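Local coordinates for uncharacterized conserved protein YjbQ/UPF0047 family, ortholog yugU B.subtilis (Clostridium acetobutylicum, PDB 1VMH), which is of unknown function but belongs to the conserved YjbQ/UPF0047 family, adopts the YjbQ-like fold, and assembles as a trimer of identical subunits, at residues A[27-33]-A[125-131]; A[46-52]-A[109-115]. All coordinates share one frame; numbering follows the deposited sequence. Where two conformers were deposited one is given.

Interaction 1. Residues A[27-33]-A[125-131]; sequences DQFIDIT and GIYFTEF
Phe29 and Tyr127 both turn CG anti to their own carbonyl carbon (chi1 -89° and -76°), which brings their rings together on one side of two antiparallel strands. The planes meet obliquely at 53°, with Phe29 CD2 over one face of the tyrosine ring and Phe29 CB 3.6 Å from Tyr127 CD1. Directly across the strands from Phe29, Thr129 lays its methyl over a face of the phenyl ring, a CH-pi contact with CG2 3.8 Å from the ring centroid. Beta-branched threonine suits this place because it offers a methyl at short reach. The phenolic OH of Tyr127 bonds to the carbonyl O of Glu65, while helix 69-82 packs against Phe29.

The two strands belong to a three-stranded antiparallel sheet in which 28-31 is an edge and 124-130 the middle, its other side bonded to 59-65. Gln28 with Glu130 and Ile30 with Phe128 are the hydrogen-bonded pairs; Ile30 N reaches Phe128 O at 2.9 Å in a nearly straight bond. On the face of Gln28, Ile30, Phe128 and Glu130, Ile30 CD1 touches Phe128 CD1, and the carboxylate of Glu130 bends away to Thr23 and Arg137.

Where strand 28-31 gives way to helix 33-43, Asp31 forms an Asx turn: its OD1 takes the backbone N of Thr33 at 2.9 Å and Thr33 OG1 at 2.6 Å. Two bonds from one residue grip OD1, limiting how the carboxylate can turn. Thr33 OG1, its proton spent on Asp31, in turn accepts the backbone N of Ile126 at 2.9 Å, a side-chain acceptor just past strand 28-31.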
loop_
_atom_site.group_PDB
_atom_site.type_symbol
_atom_site.label_atom_id
_atom_site.label_comp_id
_atom_site.label_asym_id
_atom_site.label_seq_id
_atom_site.Cartn_x
_atom_site.Cartn_y
_atom_site.Cartn_z
ATOM N N ASP A 27 -3.952 -12.353 15.763
ATOM C CA ASP A 27 -3.067 -11.710 14.793
ATOM C C ASP A 27 -1.824 -12.547 14.535
ATOM O O ASP A 27 -1.303 -13.207 15.441
ATOM C CB ASP A 27 -2.758 -10.241 15.124
ATOM C CG ASP A 27 -2.090 -10.036 16.454
ATOM O OD1 ASP A 27 -1.782 -11.014 17.171
ATOM O OD2 ASP A 27 -1.863 -8.852 16.803
ATOM N N GLN A 28 -1.349 -12.518 13.286
ATOM C CA GLN A 28 -0.284 -13.413 12.884
ATOM C C GLN A 28 0.322 -12.976 11.557
ATOM O O GLN A 28 -0.414 -12.553 10.668
ATOM C CB GLN A 28 -0.858 -14.826 12.725
ATOM C CG GLN A 28 0.158 -15.944 12.594
ATOM C CD GLN A 28 -0.465 -17.293 12.430
ATOM O OE1 GLN A 28 -1.663 -17.433 12.535
ATOM N NE2 GLN A 28 0.354 -18.312 12.178
ATOM N N PHE A 29 1.641 -13.049 11.439
ATOM C CA PHE A 29 2.329 -12.882 10.161
ATOM C C PHE A 29 2.693 -14.288 9.691
ATOM O O PHE A 29 3.366 -15.044 10.421
ATOM C CB PHE A 29 3.618 -12.072 10.272
ATOM C CG PHE A 29 3.449 -10.593 10.120
ATOM C CD1 PHE A 29 2.356 -9.912 10.656
ATOM C CD2 PHE A 29 4.424 -9.858 9.443
ATOM C CE1 PHE A 29 2.242 -8.505 10.483
ATOM C CE2 PHE A 29 4.328 -8.499 9.324
ATOM C CZ PHE A 29 3.258 -7.825 9.827
ATOM N N ILE A 30 2.283 -14.648 8.498
ATOM C CA ILE A 30 2.607 -15.948 7.897
ATOM C C ILE A 30 3.475 -15.698 6.651
ATOM O O ILE A 30 3.073 -14.983 5.719
ATOM C CB ILE A 30 1.333 -16.739 7.516
ATOM C CG1 ILE A 30 0.482 -16.992 8.778
ATOM C CG2 ILE A 30 1.740 -18.039 6.832
ATOM C CD1 ILE A 30 -0.606 -15.981 9.006
ATOM N N ASP A 31 4.683 -16.275 6.632
ATOM C CA ASP A 31 5.619 -16.072 5.530
ATOM C C ASP A 31 5.212 -16.957 4.359
ATOM O O ASP A 31 5.337 -18.178 4.428
ATOM C CB ASP A 31 7.036 -16.443 5.978
ATOM C CG ASP A 31 8.080 -16.110 4.939
ATOM O OD1 ASP A 31 7.765 -16.024 3.751
ATOM O OD2 ASP A 31 9.265 -16.012 5.318
ATOM N N ILE A 32 4.695 -16.330 3.310
ATOM C CA ILE A 32 4.214 -17.019 2.128
ATOM C C ILE A 32 5.147 -16.888 0.942
ATOM O O ILE A 32 4.787 -17.216 -0.198
ATOM C CB ILE A 32 2.786 -16.569 1.745
ATOM C CG1 ILE A 32 2.693 -15.046 1.521
ATOM C CG2 ILE A 32 1.843 -16.986 2.866
ATOM C CD1 ILE A 32 1.386 -14.585 0.886
ATOM N N THR A 33 6.390 -16.487 1.186
ATOM C CA THR A 33 7.357 -16.279 0.105
ATOM C C THR A 33 7.498 -17.526 -0.767
ATOM O O THR A 33 7.488 -17.432 -1.996
ATOM C CB THR A 33 8.746 -15.872 0.648
ATOM O OG1 THR A 33 8.615 -14.788 1.588
ATOM C CG2 THR A 33 9.669 -15.468 -0.447
ATOM N N GLY A 125 10.867 -10.806 2.964
ATOM C CA GLY A 125 9.855 -11.841 2.672
ATOM C C GLY A 125 8.473 -11.284 2.544
ATOM O O GLY A 125 8.214 -10.168 2.949
ATOM N N ILE A 126 7.603 -12.100 1.957
ATOM C CA ILE A 126 6.219 -11.744 1.653
ATOM C C ILE A 126 5.347 -12.399 2.696
ATOM O O ILE A 126 5.475 -13.617 2.931
ATOM C CB ILE A 126 5.797 -12.235 0.283
ATOM C CG1 ILE A 126 6.723 -11.731 -0.830
ATOM C CG2 ILE A 126 4.355 -11.790 0.028
ATOM C CD1 ILE A 126 6.705 -12.611 -2.076
ATOM N N TYR A 127 4.502 -11.614 3.377
ATOM C CA TYR A 127 3.671 -12.066 4.469
ATOM C C TYR A 127 2.200 -11.854 4.254
ATOM O O TYR A 127 1.767 -10.802 3.808
ATOM C CB TYR A 127 4.028 -11.291 5.717
ATOM C CG TYR A 127 5.288 -11.698 6.387
ATOM C CD1 TYR A 127 5.311 -12.825 7.185
ATOM C CD2 TYR A 127 6.431 -10.948 6.279
ATOM C CE1 TYR A 127 6.454 -13.207 7.847
ATOM C CE2 TYR A 127 7.567 -11.306 6.964
ATOM C CZ TYR A 127 7.564 -12.441 7.736
ATOM O OH TYR A 127 8.706 -12.819 8.449
ATOM N N PHE A 128 1.419 -12.883 4.551
ATOM C CA PHE A 128 -0.006 -12.730 4.835
ATOM C C PHE A 128 -0.146 -12.232 6.282
ATOM O O PHE A 128 0.408 -12.854 7.200
ATOM C CB PHE A 128 -0.671 -14.094 4.714
ATOM C CG PHE A 128 -2.153 -14.083 4.846
ATOM C CD1 PHE A 128 -2.750 -14.117 6.063
ATOM C CD2 PHE A 128 -2.972 -14.053 3.724
ATOM C CE1 PHE A 128 -4.146 -14.108 6.186
ATOM C CE2 PHE A 128 -4.342 -14.077 3.856
ATOM C CZ PHE A 128 -4.919 -14.083 5.065
ATOM N N THR A 129 -0.834 -11.096 6.495
ATOM C CA THR A 129 -0.984 -10.484 7.803
ATOM C C THR A 129 -2.428 -10.717 8.292
ATOM O O THR A 129 -3.376 -10.031 7.870
ATOM C CB THR A 129 -0.630 -8.963 7.819
ATOM O OG1 THR A 129 -1.523 -8.247 6.956
ATOM C CG2 THR A 129 0.764 -8.763 7.194
ATOM N N GLU A 130 -2.594 -11.690 9.189
ATOM C CA GLU A 130 -3.881 -11.994 9.770
ATOM C C GLU A 130 -4.143 -11.044 10.904
ATOM O O GLU A 130 -3.320 -10.958 11.817
ATOM C CB GLU A 130 -3.881 -13.439 10.275
ATOM C CG GLU A 130 -5.124 -13.835 11.087
ATOM C CD GLU A 130 -6.347 -13.864 10.209
ATOM O OE1 GLU A 130 -6.924 -12.796 9.951
ATOM O OE2 GLU A 130 -6.755 -14.965 9.780
ATOM N N PHE A 131 -5.321 -10.408 10.906
ATOM C CA PHE A 131 -5.769 -9.617 12.049
ATOM C C PHE A 131 -7.060 -10.077 12.763
ATOM O O PHE A 131 -7.458 -9.456 13.764
ATOM C CB PHE A 131 -5.866 -8.150 11.663
ATOM C CG PHE A 131 -4.544 -7.581 11.197
ATOM C CD1 PHE A 131 -3.468 -7.481 12.075
ATOM C CD2 PHE A 131 -4.377 -7.176 9.879
ATOM C CE1 PHE A 131 -2.250 -6.950 11.657
ATOM C CE2 PHE A 131 -3.156 -6.650 9.445
ATOM C CZ PHE A 131 -2.110 -6.553 10.317
#

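Interaction 2. Residues A[46-52]-A[109-115]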
loop_
_atom_site.group_PDB
_atom_site.type_symbol
_atom_site.label_atom_id
_atom_site.label_comp_id
_atom_site.label_asym_id
_atom_site.label_seq_id
_atom_site.Cartn_x
_atom_site.Cartn_y
_atom_site.Cartn_z
ATOM N N SER A 46 10.245 -15.935 -16.831
ATOM C CA SER A 46 11.581 -15.541 -16.409
ATOM C C SER A 46 11.648 -14.091 -15.926
ATOM O O SER A 46 12.488 -13.748 -15.100
ATOM C CB SER A 46 12.561 -15.704 -17.563
ATOM O OG SER A 46 12.269 -14.773 -18.591
ATOM N N ASP A 47 10.830 -13.240 -16.519
ATOM C CA ASP A 47 10.860 -11.813 -16.259
ATOM C C ASP A 47 9.422 -11.328 -16.317
ATOM O O ASP A 47 8.707 -11.587 -17.290
ATOM C CB ASP A 47 11.770 -11.052 -17.220
ATOM C CG ASP A 47 13.208 -11.545 -17.161
ATOM O OD1 ASP A 47 13.528 -12.487 -17.911
ATOM O OD2 ASP A 47 14.024 -11.025 -16.359
ATOM N N GLY A 48 8.987 -10.687 -15.243
ATOM C CA GLY A 48 7.596 -10.277 -15.096
ATOM C C GLY A 48 7.325 -9.776 -13.686
ATOM O O GLY A 48 8.230 -9.287 -13.025
ATOM N N MET A 49 6.098 -9.970 -13.225
ATOM C CA MET A 49 5.660 -9.548 -11.920
ATOM C C MET A 49 4.853 -10.647 -11.252
ATOM O O MET A 49 4.083 -11.356 -11.901
ATOM C CB MET A 49 4.735 -8.317 -12.078
ATOM C CG MET A 49 5.396 -7.047 -12.537
ATOM S SD MET A 49 6.726 -6.433 -11.485
ATOM C CE MET A 49 5.891 -6.289 -9.940
ATOM N N ALA A 50 5.013 -10.758 -9.941
ATOM C CA ALA A 50 4.134 -11.605 -9.128
ATOM C C ALA A 50 3.237 -10.697 -8.326
ATOM O O ALA A 50 3.724 -9.796 -7.627
ATOM C CB ALA A 50 4.968 -12.423 -8.186
ATOM N N VAL A 51 1.927 -10.916 -8.418
ATOM C CA VAL A 51 0.948 -10.150 -7.656
ATOM C C VAL A 51 0.318 -11.068 -6.639
ATOM O O VAL A 51 -0.072 -12.189 -7.012
ATOM C CB VAL A 51 -0.152 -9.577 -8.605
ATOM C CG1 VAL A 51 -1.199 -8.827 -7.789
ATOM C CG2 VAL A 51 0.467 -8.653 -9.647
ATOM N N VAL A 52 0.299 -10.649 -5.364
ATOM C CA VAL A 52 -0.170 -11.425 -4.262
ATOM C C VAL A 52 -1.341 -10.674 -3.633
ATOM O O VAL A 52 -1.142 -9.566 -3.177
ATOM C CB VAL A 52 0.942 -11.610 -3.203
ATOM C CG1 VAL A 52 0.486 -12.473 -2.057
ATOM C CG2 VAL A 52 2.194 -12.209 -3.852
ATOM N N GLN A 109 0.376 -7.028 -2.599
ATOM C CA GLN A 109 1.694 -6.539 -2.894
ATOM C C GLN A 109 2.165 -7.195 -4.197
ATOM O O GLN A 109 1.663 -8.248 -4.648
ATOM C CB GLN A 109 2.674 -6.789 -1.757
ATOM C CG GLN A 109 2.245 -6.212 -0.414
ATOM C CD GLN A 109 2.176 -4.719 -0.380
ATOM O OE1 GLN A 109 2.739 -4.031 -1.235
ATOM N NE2 GLN A 109 1.510 -4.182 0.656
ATOM N N GLN A 110 3.216 -6.621 -4.766
ATOM C CA GLN A 110 3.784 -7.147 -6.004
ATOM C C GLN A 110 5.296 -7.146 -5.938
ATOM O O GLN A 110 5.912 -6.323 -5.240
ATOM C CB GLN A 110 3.207 -6.502 -7.253
ATOM C CG GLN A 110 3.477 -5.073 -7.434
ATOM C CD GLN A 110 2.885 -4.563 -8.760
ATOM O OE1 GLN A 110 2.553 -5.344 -9.714
ATOM N NE2 GLN A 110 2.705 -3.276 -8.806
ATOM N N ILE A 111 5.884 -8.141 -6.612
ATOM C CA ILE A 111 7.308 -8.386 -6.563
ATOM C C ILE A 111 7.781 -8.613 -8.002
ATOM O O ILE A 111 7.145 -9.314 -8.790
ATOM C CB ILE A 111 7.616 -9.620 -5.685
ATOM C CG1 ILE A 111 6.951 -9.495 -4.303
ATOM C CG2 ILE A 111 9.132 -9.841 -5.549
ATOM C CD1 ILE A 111 5.563 -10.096 -4.221
ATOM N N ILE A 112 8.922 -8.042 -8.334
ATOM C CA ILE A 112 9.516 -8.213 -9.633
ATOM C C ILE A 112 10.063 -9.619 -9.733
ATOM O O ILE A 112 10.644 -10.163 -8.757
ATOM C CB ILE A 112 10.633 -7.208 -9.831
ATOM C CG1 ILE A 112 10.054 -5.783 -9.880
ATOM C CG2 ILE A 112 11.405 -7.481 -11.132
ATOM C CD1 ILE A 112 11.095 -4.651 -9.538
ATOM N N ILE A 113 9.876 -10.219 -10.901
ATOM C CA ILE A 113 10.494 -11.480 -11.253
ATOM C C ILE A 113 11.597 -11.178 -12.261
ATOM O O ILE A 113 11.334 -10.542 -13.293
ATOM C CB ILE A 113 9.480 -12.463 -11.866
ATOM C CG1 ILE A 113 8.341 -12.756 -10.886
ATOM C CG2 ILE A 113 10.164 -13.752 -12.273
ATOM C CD1 ILE A 113 7.120 -13.369 -11.568
ATOM N N GLU A 114 12.813 -11.581 -11.931
ATOM C CA GLU A 114 13.977 -11.345 -12.794
ATOM C C GLU A 114 14.801 -12.618 -12.822
ATOM O O GLU A 114 15.102 -13.170 -11.754
ATOM C CB GLU A 114 14.805 -10.204 -12.207
ATOM C CG GLU A 114 16.005 -9.795 -13.063
ATOM C CD GLU A 114 16.818 -8.724 -12.368
ATOM O OE1 GLU A 114 17.390 -8.986 -11.282
ATOM O OE2 GLU A 114 16.868 -7.599 -12.898
ATOM N N ASN A 115 15.171 -13.085 -14.008
ATOM C CA ASN A 115 15.904 -14.332 -14.119
ATOM C C ASN A 115 15.212 -15.502 -13.448
ATOM O O ASN A 115 15.862 -16.375 -12.865
ATOM C CB ASN A 115 17.330 -14.181 -13.596
ATOM C CG ASN A 115 18.114 -13.166 -14.378
ATOM O OD1 ASN A 115 18.063 -13.151 -15.611
ATOM N ND2 ASN A 115 18.819 -12.293 -13.679
#
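Met49 folds its thioether over Ile112 and Gln110 of the neighbouring antiparallel strand, with SD 3.8 Å from Ile112 CG1 and CE 3.5 Å from Gln110 OE1. Strands 48-53 and 108-114 are adjacent members of the five-stranded antiparallel sheet of this YjbQ-like fold. Bends at both chi2 (-59°) and chi3 (-56°) curl the methionine back, a shape its flexible, unbranched chain readily allows. Val51 lies alongside Gln110 on this same face.

The face carrying Ala50, Val52, Ile111 and Ile113 is largely aliphatic. Ile113 sends CD1 diagonally to the CB of Ala50, 4.1 Å away, and Val52 CG2 meets Ile111 CD1 at 4.0 Å. Small alanine lets the longer isoleucine reach across the strands, and Val36 and Val40 of helix 33-43 pack against this face. Glycine at position 48 presents no side chain opposite Ile113.

Between the two layers the backbone ladder fixes the register. Ala50 N points almost straight at Ile111 O, 2.8 Å away with 176° at the hydrogen, whereas Ile113 N approaches Gly48 O from above the carbonyl plane.

Farther out, the Met49 face borders the other subunits. The Gln110 amide donates through NE2 to Gln110 OE1 of the second subunit and accepts through OE1 from Gln110 NE2 of the third, a use of both ends for which glutamine is suited. Met49 itself packs on Ile144 of the second subunit. At the end of the ladder formed by Val52 and Gln109, Val52 N bonds to Gln109 O at 2.9 Å.

In the fold
Interactions 1 and 2 lie in separate antiparallel sheets, their centres about 18 Å apart, yet their aliphatic side chains meet directly. Ile126 CD1 touches Ile111 CD1 at 3.5 Å, and Ile32 CD1 rests 3.7 Å from Val52 CG1, so each segment of one contact packs on a segment of the other. Helix 33-43, which begins as 27-33 ends, runs from one contact to the other. Interaction 1 sits near the chain's centre and meets no other subunit, whereas interaction 2 borders both. A bound sodium ion lies about 7 Å from the side chain of Gln109 and about 10 Å from that of Thr129, too far to be coordinated by either.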